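Local coordinates for protein 3-hydroxyisobutyryl-CoA hydrolase (Mycobacterium thermoresistibile, PDB 4HDT) that probably hydrolyses 3-hydroxyisobutyryl-CoA to 3-hydroxyisobutyrate and free CoA, and belongs to the crotonase-like enoyl-CoA hydratase/isomerase family, at residues G124-V129 / T154-R159. Numbering follows the deposited sequence.
Sequences GAHGNV and TYLLSR
Leu156 CD1 touches two side chains of the Gly124-Gly127 turn: Ala125 CB at 3.7 Å and, roughly at right angles to it, His126 CE1 at 3.7 Å. Both distances are van der Waals contacts, and no hydrogen bond joins the segments, so the contact is apolar packing. With CB of Leu156 already pointing toward the turn, CG anti to the carbonyl carbon (chi1 -65°) continues in that direction; the second methyl, CD2, comes no nearer than 4.0 Å to Ala125 O. CD1 approaches the His126 imidazole obliquely, and Leu156 CG follows at 3.9 Å from His126 CE1. The imidazole reaches the helix although its CB does not aim there: chi1 of -56° sets CG beside the backbone N, and the ring, turned by chi2 of -67°, brings CE1 to the leucine. Its NE2 is hydrogen-bonded to Val151 O, which should restrict ring rotation, consistent with CE1 staying against the leucine. The type I turn, with Gly127 N bonded to Gly124 O at 3.3 Å, places Ala125 and His126 at its two central positions, their side chains diverging. Leu285 of helix 285-299 also touches His126, Phe185 packs on Leu156, and Met112 of strand 108-112 lies against Ala125. The buried contact thus joins the connection from helix 119-124 to strand 129-132 with helix 153-158, beside the parallel part of the main sheet of this crotonase-like fold.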
loop_
_atom_site.group_PDB
_atom_site.type_symbol
_atom_site.label_atom_id
_atom_site.label_comp_id
_atom_site.label_asym_id
_atom_site.label_seq_id
_atom_site.Cartn_x
_atom_site.Cartn_y
_atom_site.Cartn_z
ATOM N N GLY A 124 -5.839 -4.767 1.028
ATOM C CA GLY A 124 -7.130 -4.279 0.532
ATOM C C GLY A 124 -7.218 -3.987 -0.959
ATOM O O GLY A 124 -8.240 -4.299 -1.606
ATOM N N ALA A 125 -6.161 -3.401 -1.513
ATOM C CA ALA A 125 -6.295 -2.718 -2.822
ATOM C C ALA A 125 -6.041 -3.598 -4.011
ATOM O O ALA A 125 -6.163 -3.144 -5.140
ATOM C CB ALA A 125 -5.483 -1.447 -2.867
ATOM N N HIS A 126 -5.663 -4.844 -3.778
ATOM C CA HIS A 126 -5.626 -5.843 -4.847
ATOM C C HIS A 126 -6.882 -6.716 -4.918
ATOM O O HIS A 126 -6.957 -7.664 -5.750
ATOM C CB HIS A 126 -4.389 -6.741 -4.692
ATOM C CG HIS A 126 -3.111 -5.986 -4.655
ATOM N ND1 HIS A 126 -2.639 -5.296 -5.754
ATOM C CD2 HIS A 126 -2.184 -5.832 -3.689
ATOM C CE1 HIS A 126 -1.481 -4.740 -5.454
ATOM N NE2 HIS A 126 -1.194 -5.045 -4.194
ATOM N N GLY A 127 -7.877 -6.450 -4.061
ATOM C CA GLY A 127 -9.164 -7.133 -4.139
ATOM C C GLY A 127 -9.964 -6.765 -5.359
ATOM O O GLY A 127 -9.560 -5.911 -6.125
ATOM N N ASN A 128 -11.096 -7.423 -5.547
ATOM C CA ASN A 128 -11.902 -7.188 -6.721
ATOM C C ASN A 128 -13.191 -6.480 -6.455
ATOM O O ASN A 128 -13.878 -6.057 -7.397
ATOM C CB ASN A 128 -12.126 -8.501 -7.491
ATOM C CG ASN A 128 -12.589 -9.615 -6.585
ATOM O OD1 ASN A 128 -13.671 -9.521 -6.056
ATOM N ND2 ASN A 128 -11.814 -10.753 -6.493
ATOM N N VAL A 129 -13.509 -6.323 -5.166
ATOM C CA VAL A 129 -14.608 -5.454 -4.740
ATOM C C VAL A 129 -14.095 -4.553 -3.609
ATOM O O VAL A 129 -14.245 -4.849 -2.400
ATOM C CB VAL A 129 -15.861 -6.202 -4.291
ATOM C CG1 VAL A 129 -17.022 -5.241 -4.090
ATOM C CG2 VAL A 129 -16.263 -7.238 -5.323
ATOM N N THR A 154 3.652 -0.459 -6.181
ATOM C CA THR A 154 4.249 0.139 -7.389
ATOM C C THR A 154 3.441 -0.267 -8.614
ATOM O O THR A 154 3.353 0.500 -9.576
ATOM C CB THR A 154 5.748 -0.176 -7.546
ATOM O OG1 THR A 154 5.953 -1.568 -7.735
ATOM C CG2 THR A 154 6.550 0.276 -6.365
ATOM N N TYR A 155 2.849 -1.479 -8.613
ATOM C CA TYR A 155 1.903 -1.888 -9.656
ATOM C C TYR A 155 0.683 -0.925 -9.656
ATOM O O TYR A 155 0.260 -0.436 -10.719
ATOM C CB TYR A 155 1.511 -3.343 -9.366
ATOM C CG TYR A 155 0.446 -3.963 -10.250
ATOM C CD1 TYR A 155 -0.898 -3.794 -9.974
ATOM C CD2 TYR A 155 0.799 -4.807 -11.280
ATOM C CE1 TYR A 155 -1.871 -4.394 -10.736
ATOM C CE2 TYR A 155 -0.173 -5.393 -12.056
ATOM C CZ TYR A 155 -1.503 -5.168 -11.780
ATOM O OH TYR A 155 -2.465 -5.811 -12.521
ATOM N N LEU A 156 0.111 -0.640 -8.496
ATOM C CA LEU A 156 -1.031 0.265 -8.440
ATOM C C LEU A 156 -0.646 1.716 -8.764
ATOM O O LEU A 156 -1.314 2.383 -9.564
ATOM C CB LEU A 156 -1.705 0.201 -7.086
ATOM C CG LEU A 156 -2.343 -1.144 -6.744
ATOM C CD1 LEU A 156 -2.603 -1.201 -5.248
ATOM C CD2 LEU A 156 -3.581 -1.406 -7.588
ATOM N N LEU A 157 0.467 2.172 -8.225
ATOM C CA LEU A 157 0.877 3.568 -8.419
ATOM C C LEU A 157 1.153 3.833 -9.893
ATOM O O LEU A 157 0.784 4.902 -10.431
ATOM C CB LEU A 157 2.085 3.915 -7.559
ATOM C CG LEU A 157 1.845 3.965 -6.043
ATOM C CD1 LEU A 157 3.168 3.786 -5.322
ATOM C CD2 LEU A 157 1.145 5.282 -5.633
ATOM N N SER A 158 1.819 2.878 -10.555
ATOM C CA SER A 158 2.199 3.073 -11.972
ATOM C C SER A 158 0.981 3.083 -12.893
ATOM O O SER A 158 1.125 3.567 -14.029
ATOM C CB SER A 158 3.231 2.044 -12.466
ATOM O OG SER A 158 2.726 0.717 -12.439
ATOM N N ARG A 159 -0.171 2.593 -12.420
ATOM C CA ARG A 159 -1.429 2.499 -13.200
ATOM C C ARG A 159 -2.404 3.657 -12.938
ATOM O O ARG A 159 -3.454 3.731 -13.571
ATOM C CB ARG A 159 -2.077 1.131 -12.966
ATOM C CG ARG A 159 -1.365 -0.007 -13.742
ATOM C CD ARG A 159 -1.796 -1.408 -13.338
ATOM N NE ARG A 159 -1.157 -2.427 -14.195
ATOM C CZ ARG A 159 0.132 -2.768 -14.105
ATOM N NH1 ARG A 159 0.934 -2.187 -13.205
ATOM N NH2 ARG A 159 0.618 -3.703 -14.922
#